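Local coordinates for uncharacterized protein (Bacteroides ovatus, PDB 4QEY) that is of unknown function but belongs to the DUF4425 family and is probably a PLAT/LH2- and C2-like calcium-binding lipoprotein, at residues G11-V16 and V126-V131; E18-T23 and K92-V97; D25-I30 and V57-E62. All coordinates share one frame; numbering follows the deposited sequence.

Interaction 1: residues G11-V16 and V126-V131; sequences GVHKIV and VSTTSV. With EDO (1,2-ethanediol), chain O.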
loop_
_atom_site.group_PDB
_atom_site.type_symbol
_atom_site.label_atom_id
_atom_site.label_comp_id
_atom_site.label_asym_id
_atom_site.label_seq_id
_atom_site.Cartn_x
_atom_site.Cartn_y
_atom_site.Cartn_z
ATOM N N GLY A 11 -15.238 -7.774 -7.430
ATOM C CA GLY A 11 -15.238 -8.298 -6.069
ATOM C C GLY A 11 -14.671 -7.317 -5.063
ATOM O O GLY A 11 -14.568 -6.116 -5.343
ATOM N N VAL A 12 -14.288 -7.825 -3.878
ATOM C CA VAL A 12 -13.689 -6.987 -2.839
ATOM C C VAL A 12 -12.199 -6.856 -3.155
ATOM O O VAL A 12 -11.422 -7.794 -2.939
ATOM C CB VAL A 12 -13.944 -7.500 -1.389
ATOM C CG1 VAL A 12 -13.255 -6.607 -0.345
ATOM C CG2 VAL A 12 -15.434 -7.611 -1.094
ATOM N N HIS A 13 -11.824 -5.704 -3.717
ATOM C CA HIS A 13 -10.440 -5.348 -4.032
ATOM C C HIS A 13 -9.802 -4.804 -2.767
ATOM O O HIS A 13 -10.377 -3.915 -2.138
ATOM C CB HIS A 13 -10.374 -4.352 -5.194
ATOM C CG HIS A 13 -10.705 -4.959 -6.518
ATOM N ND1 HIS A 13 -9.746 -5.109 -7.492
ATOM C CD2 HIS A 13 -11.864 -5.488 -6.964
ATOM C CE1 HIS A 13 -10.355 -5.678 -8.518
ATOM N NE2 HIS A 13 -11.631 -5.923 -8.246
ATOM N N LYS A 14 -8.665 -5.398 -2.354
ATOM C CA LYS A 14 -7.967 -5.067 -1.115
ATOM C C LYS A 14 -6.466 -5.060 -1.326
ATOM O O LYS A 14 -5.942 -5.909 -2.034
ATOM C CB LYS A 14 -8.355 -6.099 -0.033
ATOM C CG LYS A 14 -7.730 -5.941 1.357
ATOM C CD LYS A 14 -8.207 -7.078 2.229
ATOM C CE LYS A 14 -7.684 -7.070 3.635
ATOM N NZ LYS A 14 -8.207 -8.244 4.388
ATOM N N ILE A 15 -5.775 -4.089 -0.722
ATOM C CA ILE A 15 -4.323 -3.989 -0.765
ATOM C C ILE A 15 -3.841 -3.803 0.678
ATOM O O ILE A 15 -4.315 -2.913 1.390
ATOM C CB ILE A 15 -3.766 -2.897 -1.728
ATOM C CG1 ILE A 15 -4.173 -3.185 -3.203
ATOM C CG2 ILE A 15 -2.238 -2.811 -1.602
ATOM C CD1 ILE A 15 -3.739 -2.170 -4.257
ATOM N N VAL A 16 -2.925 -4.682 1.111
ATOM C CA VAL A 16 -2.312 -4.635 2.431
ATOM C C VAL A 16 -0.840 -4.241 2.255
ATOM O O VAL A 16 -0.116 -4.835 1.442
ATOM C CB VAL A 16 -2.474 -5.973 3.203
ATOM C CG1 VAL A 16 -1.849 -5.889 4.603
ATOM C CG2 VAL A 16 -3.939 -6.377 3.302
ATOM N N VAL A 126 1.499 -0.589 -6.948
ATOM C CA VAL A 126 0.941 -1.947 -7.079
ATOM C C VAL A 126 -0.575 -1.849 -7.233
ATOM O O VAL A 126 -1.225 -1.083 -6.524
ATOM C CB VAL A 126 1.333 -2.856 -5.870
ATOM C CG1 VAL A 126 0.818 -4.287 -6.042
ATOM C CG2 VAL A 126 2.845 -2.864 -5.648
ATOM N N SER A 127 -1.131 -2.631 -8.146
ATOM C CA SER A 127 -2.560 -2.649 -8.410
ATOM C C SER A 127 -3.091 -4.086 -8.361
ATOM O O SER A 127 -2.305 -5.035 -8.490
ATOM C CB SER A 127 -2.842 -2.006 -9.767
ATOM O OG SER A 127 -4.230 -1.955 -10.048
ATOM N N THR A 128 -4.422 -4.247 -8.161
ATOM C CA THR A 128 -5.084 -5.560 -8.141
ATOM C C THR A 128 -5.315 -6.077 -9.561
ATOM O O THR A 128 -5.502 -7.274 -9.730
ATOM C CB THR A 128 -6.425 -5.496 -7.388
ATOM O OG1 THR A 128 -7.237 -4.473 -7.970
ATOM C CG2 THR A 128 -6.268 -5.246 -5.890
ATOM N N THR A 129 -5.306 -5.180 -10.577
ATOM C CA THR A 129 -5.599 -5.511 -11.982
ATOM C C THR A 129 -4.373 -5.348 -12.932
ATOM O O THR A 129 -4.558 -5.251 -14.155
ATOM C CB THR A 129 -6.742 -4.616 -12.485
ATOM O OG1 THR A 129 -6.345 -3.254 -12.383
ATOM C CG2 THR A 129 -8.045 -4.844 -11.734
ATOM N N SER A 130 -3.141 -5.353 -12.385
ATOM C CA SER A 130 -1.906 -5.273 -13.180
ATOM C C SER A 130 -1.776 -6.522 -14.043
ATOM O O SER A 130 -1.917 -7.628 -13.520
ATOM C CB SER A 130 -0.691 -5.126 -12.274
ATOM O OG SER A 130 -0.892 -4.155 -11.265
ATOM N N VAL A 131 -1.544 -6.357 -15.350
ATOM C CA VAL A 131 -1.444 -7.466 -16.296
ATOM C C VAL A 131 0.005 -7.986 -16.303
ATOM O O VAL A 131 0.949 -7.195 -16.359
ATOM C CB VAL A 131 -1.927 -7.024 -17.702
ATOM C CG1 VAL A 131 -1.951 -8.195 -18.680
ATOM C CG2 VAL A 131 -3.314 -6.403 -17.612
HETATM C C1 EDO O . -6.331 -12.002 4.030
HETATM O O1 EDO O . -5.673 -10.827 4.490
HETATM C C2 EDO O . -6.953 -11.687 2.669
HETATM O O2 EDO O . -7.815 -10.561 2.829
#
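His-13 and Thr-128 make the one polar link between residues 11-16 and 126-131, a hydrogen bond of 2.6 Å between His-13 ND1 and Thr-128 OG1. The hydroxyl lies in the plane of the imidazole, at its edge, and the bond is fairly straight at 158°; either partner could supply the proton. The side chain of His-13 sets off toward 126-131, and with CG anti to the carbonyl carbon (chi1 -72°) CG lies beside the backbone N. The ring's other nitrogen, NE2, bonds to the carbonyl of Thr-9, so the imidazole is pinned at both nitrogens, while Thr-128 OG1 is gripped a second time by the backbone N-H of Met-76. Thr-129 CG2 adds an apolar touch at the ring edge, 4.0 Å from His-13 CE1.

This is an inter-sheet contact of a beta sandwich: strand 13-21 belongs to one four-stranded antiparallel sheet and strand 121-127 to the other, and the touching parts run in nearly opposite directions. Between the sheets Thr-128 CG2 packs 4.0 Å from Ile-15 CG1. The Ile-15 CD1 methyl rests against the carbonyl oxygen of Val-126 at 3.6 Å. Met-76 and Val-97 help to enclose Ile-15.

The outer side is looser. Lys-14 turns away from 126-131, its chain fully extended, and its NZ donates to O2 of an ethanediol molecule at 2.8 Å, probably a remnant of the crystallisation liquor. Past Ser-127 the strand ends, and the exposed Ser-130 folds back, its OG 3.2 Å from Ser-127 O and well above that carbonyl's plane.

Interaction 2: residues E18-T23 and K92-V97; sequences EQSGNT and KLKISV. With EDO (1,2-ethanediol), chain N; EDO (1,2-ethanediol), chain L; EDO (1,2-ethanediol), chain M.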
loop_
_atom_site.group_PDB
_atom_site.type_symbol
_atom_site.label_atom_id
_atom_site.label_comp_id
_atom_site.label_asym_id
_atom_site.label_seq_id
_atom_site.Cartn_x
_atom_site.Cartn_y
_atom_site.Cartn_z
ATOM N N GLU A 18 2.665 -3.724 4.452
ATOM C CA GLU A 18 3.354 -4.101 5.683
ATOM C C GLU A 18 4.784 -3.586 5.659
ATOM O O GLU A 18 5.432 -3.611 4.608
ATOM C CB GLU A 18 3.343 -5.612 5.907
ATOM C CG GLU A 18 2.006 -6.180 6.336
ATOM C CD GLU A 18 1.996 -7.646 6.733
ATOM O OE1 GLU A 18 2.998 -8.352 6.486
ATOM O OE2 GLU A 18 0.964 -8.095 7.280
ATOM N N GLN A 19 5.278 -3.121 6.818
ATOM C CA GLN A 19 6.646 -2.650 6.958
ATOM C C GLN A 19 7.303 -3.283 8.175
ATOM O O GLN A 19 6.642 -3.532 9.183
ATOM C CB GLN A 19 6.725 -1.118 7.049
ATOM C CG GLN A 19 6.018 -0.493 8.259
ATOM C CD GLN A 19 6.312 0.971 8.396
ATOM O OE1 GLN A 19 7.322 1.457 7.911
ATOM N NE2 GLN A 19 5.437 1.691 9.073
ATOM N N SER A 20 8.607 -3.532 8.086
ATOM C CA SER A 20 9.411 -4.076 9.184
ATOM C C SER A 20 10.852 -3.568 9.033
ATOM O O SER A 20 11.206 -3.027 7.993
ATOM C CB SER A 20 9.345 -5.606 9.233
ATOM O OG SER A 20 9.884 -6.249 8.089
ATOM N N GLY A 21 11.642 -3.713 10.084
ATOM C CA GLY A 21 13.024 -3.271 10.108
ATOM C C GLY A 21 13.189 -2.010 10.911
ATOM O O GLY A 21 12.519 -1.822 11.934
ATOM N N ASN A 22 14.069 -1.125 10.423
ATOM C CA ASN A 22 14.385 0.148 11.060
ATOM C C ASN A 22 13.352 1.173 10.665
ATOM O O ASN A 22 13.696 2.170 10.041
ATOM C CB ASN A 22 15.796 0.583 10.659
ATOM C CG ASN A 22 16.869 -0.385 11.059
ATOM O OD1 ASN A 22 17.634 -0.846 10.229
ATOM N ND2 ASN A 22 16.934 -0.743 12.328
ATOM N N THR A 23 12.087 0.936 11.047
ATOM C CA THR A 23 10.924 1.745 10.650
ATOM C C THR A 23 11.047 3.211 11.143
ATOM O O THR A 23 10.482 4.107 10.521
ATOM C CB THR A 23 9.608 1.114 11.159
ATOM O OG1 THR A 23 9.712 0.936 12.576
ATOM C CG2 THR A 23 9.272 -0.216 10.466
ATOM N N LYS A 92 17.799 -0.624 7.348
ATOM C CA LYS A 92 16.973 -1.373 6.413
ATOM C C LYS A 92 15.488 -1.263 6.704
ATOM O O LYS A 92 15.058 -1.279 7.861
ATOM C CB LYS A 92 17.344 -2.879 6.413
ATOM C CG LYS A 92 18.797 -3.206 6.060
ATOM C CD LYS A 92 19.049 -4.708 5.997
ATOM C CE LYS A 92 20.476 -5.020 5.592
ATOM N NZ LYS A 92 20.704 -6.472 5.390
ATOM N N LEU A 93 14.704 -1.200 5.618
ATOM C CA LEU A 93 13.253 -1.224 5.655
ATOM C C LEU A 93 12.776 -2.278 4.700
ATOM O O LEU A 93 13.181 -2.291 3.542
ATOM C CB LEU A 93 12.583 0.127 5.345
ATOM C CG LEU A 93 11.067 0.171 5.665
ATOM C CD1 LEU A 93 10.834 0.279 7.155
ATOM C CD2 LEU A 93 10.395 1.325 4.992
ATOM N N LYS A 94 11.917 -3.164 5.193
ATOM C CA LYS A 94 11.280 -4.217 4.413
ATOM C C LYS A 94 9.842 -3.827 4.189
ATOM O O LYS A 94 9.141 -3.490 5.150
ATOM C CB LYS A 94 11.388 -5.588 5.110
ATOM C CG LYS A 94 12.417 -6.544 4.598
ATOM C CD LYS A 94 12.150 -7.893 5.245
ATOM C CE LYS A 94 13.237 -8.899 4.967
ATOM N NZ LYS A 94 13.029 -10.154 5.741
ATOM N N ILE A 95 9.408 -3.829 2.927
ATOM C CA ILE A 95 8.041 -3.487 2.525
ATOM C C ILE A 95 7.422 -4.635 1.764
ATOM O O ILE A 95 8.055 -5.178 0.860
ATOM C CB ILE A 95 8.044 -2.182 1.655
ATOM C CG1 ILE A 95 8.494 -0.930 2.454
ATOM C CG2 ILE A 95 6.712 -1.926 0.932
ATOM C CD1 ILE A 95 7.553 -0.475 3.592
ATOM N N SER A 96 6.184 -4.998 2.120
ATOM C CA SER A 96 5.420 -5.968 1.349
ATOM C C SER A 96 4.088 -5.320 0.983
ATOM O O SER A 96 3.449 -4.692 1.836
ATOM C CB SER A 96 5.237 -7.304 2.069
ATOM O OG SER A 96 4.244 -7.272 3.079
ATOM N N VAL A 97 3.728 -5.383 -0.303
ATOM C CA VAL A 97 2.465 -4.850 -0.816
ATOM C C VAL A 97 1.722 -6.036 -1.429
ATOM O O VAL A 97 2.187 -6.582 -2.431
ATOM C CB VAL A 97 2.640 -3.669 -1.805
ATOM C CG1 VAL A 97 1.291 -3.053 -2.134
ATOM C CG2 VAL A 97 3.593 -2.601 -1.252
HETATM C C1 EDO N . 7.537 -7.662 5.344
HETATM O O1 EDO N . 7.729 -6.293 5.647
HETATM C C2 EDO N . 6.172 -8.085 5.940
HETATM O O2 EDO N . 6.093 -7.859 7.358
HETATM C C1 EDO L . 7.826 4.314 9.062
HETATM O O1 EDO L . 8.840 3.560 8.459
HETATM C C2 EDO L . 7.563 5.494 8.129
HETATM O O2 EDO L . 6.534 6.326 8.599
HETATM C C1 EDO M . 8.460 6.891 11.632
HETATM O O1 EDO M . 9.759 6.972 11.048
HETATM C C2 EDO M . 7.633 8.197 11.392
HETATM O O2 EDO M . 7.460 8.424 9.995
#
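Glu-18 and Ser-96 open a ladder of backbone hydrogen bonds between neighbouring antiparallel strands: each donates its N-H to the other's carbonyl, both bonds at 2.9 Å. Ser-20 and Lys-94 form the next hydrogen-bonded pair, and Gln-19 with Ile-95 is the non-hydrogen-bonded pair between them. There Gln-19 CA lies 3.2 Å from Lys-94 O in a CA-H...O contact.

At the strand end a side chain takes over a backbone role. Asn-22 N still reaches Lys-92 O, while Asn-22 has CG beside its backbone N (chi1 -60°), from where OD1 accepts the N-H of Lys-92 at 2.9 Å, in the carboxamide plane and on a lone pair. Asn-22 also centres an inverse gamma turn.

The apolar contacts lie on the face turned to the other sheet of the beta sandwich, the side of Gln-19 and Ile-95. Gln-19 CB meets Ile-95 CD1 at 3.6 Å, and Leu-93 CD1 meets Thr-23 CG2 at 3.7 Å. On the other face Ser-20 OG rests 3.4 Å from Lys-94 CB, and Ser-96 OG is similarly close to Glu-18 CB.

With almost all the hydrogen bonding between main chains, the register of this central strand pair would probably depend little on its outward-facing side chains.

Interaction 3: residues D25-I30 and V57-E62; sequences DFDLNI and VNKVTE. With EDO (1,2-ethanediol), chain L; EDO (1,2-ethanediol), chain M.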
loop_
_atom_site.group_PDB
_atom_site.type_symbol
_atom_site.label_atom_id
_atom_site.label_comp_id
_atom_site.label_asym_id
_atom_site.label_seq_id
_atom_site.Cartn_x
_atom_site.Cartn_y
_atom_site.Cartn_z
ATOM N N ASP A 25 13.733 5.031 10.988
ATOM C CA ASP A 25 14.720 5.711 10.146
ATOM C C ASP A 25 14.215 5.980 8.709
ATOM O O ASP A 25 14.984 6.405 7.855
ATOM C CB ASP A 25 15.993 4.855 10.088
ATOM C CG ASP A 25 16.665 4.724 11.432
ATOM O OD1 ASP A 25 16.895 5.761 12.081
ATOM O OD2 ASP A 25 16.961 3.588 11.831
ATOM N N PHE A 26 12.927 5.799 8.473
ATOM C CA PHE A 26 12.281 6.027 7.189
ATOM C C PHE A 26 10.958 6.720 7.395
ATOM O O PHE A 26 10.451 6.747 8.516
ATOM C CB PHE A 26 12.066 4.681 6.448
ATOM C CG PHE A 26 13.321 3.917 6.088
ATOM C CD1 PHE A 26 13.891 3.019 6.987
ATOM C CD2 PHE A 26 13.924 4.082 4.844
ATOM C CE1 PHE A 26 15.047 2.314 6.655
ATOM C CE2 PHE A 26 15.099 3.390 4.518
ATOM C CZ PHE A 26 15.643 2.507 5.422
ATOM N N ASP A 27 10.419 7.299 6.312
ATOM C CA ASP A 27 9.070 7.844 6.158
ATOM C C ASP A 27 8.375 7.043 5.062
ATOM O O ASP A 27 8.881 7.000 3.954
ATOM C CB ASP A 27 9.047 9.351 5.863
ATOM C CG ASP A 27 9.417 10.282 6.992
ATOM O OD1 ASP A 27 9.337 9.860 8.168
ATOM O OD2 ASP A 27 9.716 11.453 6.709
ATOM N N LEU A 28 7.289 6.344 5.387
ATOM C CA LEU A 28 6.470 5.583 4.445
ATOM C C LEU A 28 5.187 6.358 4.211
ATOM O O LEU A 28 4.445 6.633 5.170
ATOM C CB LEU A 28 6.181 4.140 4.942
ATOM C CG LEU A 28 5.231 3.293 4.100
ATOM C CD1 LEU A 28 5.812 3.016 2.696
ATOM C CD2 LEU A 28 4.915 2.007 4.790
ATOM N N ASN A 29 4.960 6.759 2.947
ATOM C CA ASN A 29 3.780 7.506 2.518
ATOM C C ASN A 29 3.058 6.667 1.511
ATOM O O ASN A 29 3.679 6.214 0.548
ATOM C CB ASN A 29 4.171 8.879 1.956
ATOM C CG ASN A 29 5.087 9.640 2.875
ATOM O OD1 ASN A 29 4.687 10.091 3.954
ATOM N ND2 ASN A 29 6.368 9.717 2.498
ATOM N N ILE A 30 1.782 6.358 1.766
ATOM C CA ILE A 30 1.034 5.495 0.856
ATOM C C ILE A 30 -0.316 6.163 0.518
ATOM O O ILE A 30 -0.885 6.906 1.313
ATOM C CB ILE A 30 0.858 4.045 1.376
ATOM C CG1 ILE A 30 0.207 3.995 2.762
ATOM C CG2 ILE A 30 2.200 3.298 1.397
ATOM C CD1 ILE A 30 0.058 2.550 3.412
ATOM N N VAL A 57 -2.170 8.051 3.616
ATOM C CA VAL A 57 -1.520 7.958 4.924
ATOM C C VAL A 57 -0.071 8.463 4.800
ATOM O O VAL A 57 0.753 7.827 4.139
ATOM C CB VAL A 57 -1.562 6.524 5.526
ATOM C CG1 VAL A 57 -1.200 6.540 7.013
ATOM C CG2 VAL A 57 -2.921 5.877 5.329
ATOM N N ASN A 58 0.232 9.602 5.417
ATOM C CA ASN A 58 1.597 10.136 5.447
ATOM C C ASN A 58 2.296 9.642 6.685
ATOM O O ASN A 58 1.668 9.588 7.748
ATOM C CB ASN A 58 1.608 11.665 5.395
ATOM C CG ASN A 58 1.219 12.247 4.068
ATOM O OD1 ASN A 58 1.534 11.721 2.989
ATOM N ND2 ASN A 58 0.615 13.411 4.124
ATOM N N LYS A 59 3.584 9.261 6.559
ATOM C CA LYS A 59 4.453 8.777 7.649
ATOM C C LYS A 59 3.715 7.688 8.471
ATOM O O LYS A 59 3.426 7.877 9.657
ATOM C CB LYS A 59 4.918 9.944 8.544
ATOM C CG LYS A 59 5.687 11.004 7.774
ATOM C CD LYS A 59 5.941 12.291 8.549
ATOM C CE LYS A 59 6.711 13.266 7.682
ATOM N NZ LYS A 59 6.887 14.589 8.319
ATOM N N VAL A 60 3.403 6.557 7.803
ATOM C CA VAL A 60 2.738 5.371 8.365
ATOM C C VAL A 60 3.523 4.886 9.598
ATOM O O VAL A 60 4.705 4.588 9.480
ATOM C CB VAL A 60 2.603 4.255 7.305
ATOM C CG1 VAL A 60 1.987 3.002 7.895
ATOM C CG2 VAL A 60 1.801 4.726 6.100
ATOM N N THR A 61 2.872 4.862 10.776
ATOM C CA THR A 61 3.479 4.435 12.044
ATOM C C THR A 61 3.095 2.963 12.340
ATOM O O THR A 61 3.830 2.268 13.039
ATOM C CB THR A 61 3.074 5.373 13.207
ATOM O OG1 THR A 61 1.653 5.462 13.288
ATOM C CG2 THR A 61 3.633 6.762 13.057
ATOM N N GLU A 62 1.962 2.502 11.797
ATOM C CA GLU A 62 1.487 1.127 11.927
ATOM C C GLU A 62 2.347 0.180 11.074
ATOM O O GLU A 62 2.863 0.591 10.028
ATOM C CB GLU A 62 0.004 1.043 11.504
ATOM C CG GLU A 62 -0.943 1.967 12.263
ATOM C CD GLU A 62 -1.017 1.820 13.775
ATOM O OE1 GLU A 62 -0.857 0.690 14.297
ATOM O OE2 GLU A 62 -1.286 2.848 14.437
HETATM C C1 EDO L . 7.826 4.314 9.062
HETATM O O1 EDO L . 8.840 3.560 8.459
HETATM C C2 EDO L . 7.563 5.494 8.129
HETATM O O2 EDO L . 6.534 6.326 8.599
HETATM C C1 EDO M . 8.460 6.891 11.632
HETATM O O1 EDO M . 9.759 6.972 11.048
HETATM C C2 EDO M . 7.633 8.197 11.392
HETATM O O2 EDO M . 7.460 8.424 9.995
#
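In Asn-29 a chi1 of -50° sets CG beside the backbone N, and the end of the side chain comes close to the other segment, OD1 meeting Lys-59 N; Ile-30 has CG1 between its backbone N and carbonyl carbon (chi1 55°), over Val-57 and Val-60. Asn-29 OD1 accepts the N-H of Lys-59 at 2.9 Å, the donor tilted 33° from the carboxamide plane, while Asn-29 ND2 bonds to Ser-81 OG. An alanine here would probably leave the Lys-59 N-H without this acceptor and Ser-81 OG without the amide of this side chain, letting the turn shift.

Two reciprocal backbone bonds join Ile-30 and Val-57 as an antiparallel hydrogen-bonded pair. After it the loop swings out and returns, so that Val-60 N reaches Leu-28 O at 2.8 Å. Val-60 CG2 lies 3.8 Å from Ile-30 CG1, and Val-60 CB stands alongside Leu-28 CD2. On the solvent side Asp-27 and Lys-59 run alongside each other in the same direction, Asp-27 OD2 3.6 Å from Lys-59 CE but too far from NZ for a salt bridge.

Strand 26-36 thus takes the short edge strand 55-57 and its following loop on one side and strand 73-84 on the other, while Ile-65 of strand 64-68 in the facing sheet packs on Ile-30 and Val-60.

The three contacts sample three ways of building one beta sandwich. Interaction 1 spans the two sheets and is partly buried, with His-13, Ile-15, Val-126 and Thr-128 at its buried heart around one polar bond. Interaction 2 is chiefly a main-chain ladder within one sheet, with a largely apolar face inward, Gln-19 its polar exception, and a polar one outward. Interaction 3 is at an edge of the other sheet, where a loop uses a side-chain acceptor as well as backbone bonds. Interactions 1 and 2 share strand 13-21 and meet where Ile-15 packs on Val-97. Interactions 2 and 3 join through Phe-26 on Leu-93 and Gln-19 NE2, which probably bonds to the carbonyls of Val-60 and Glu-62.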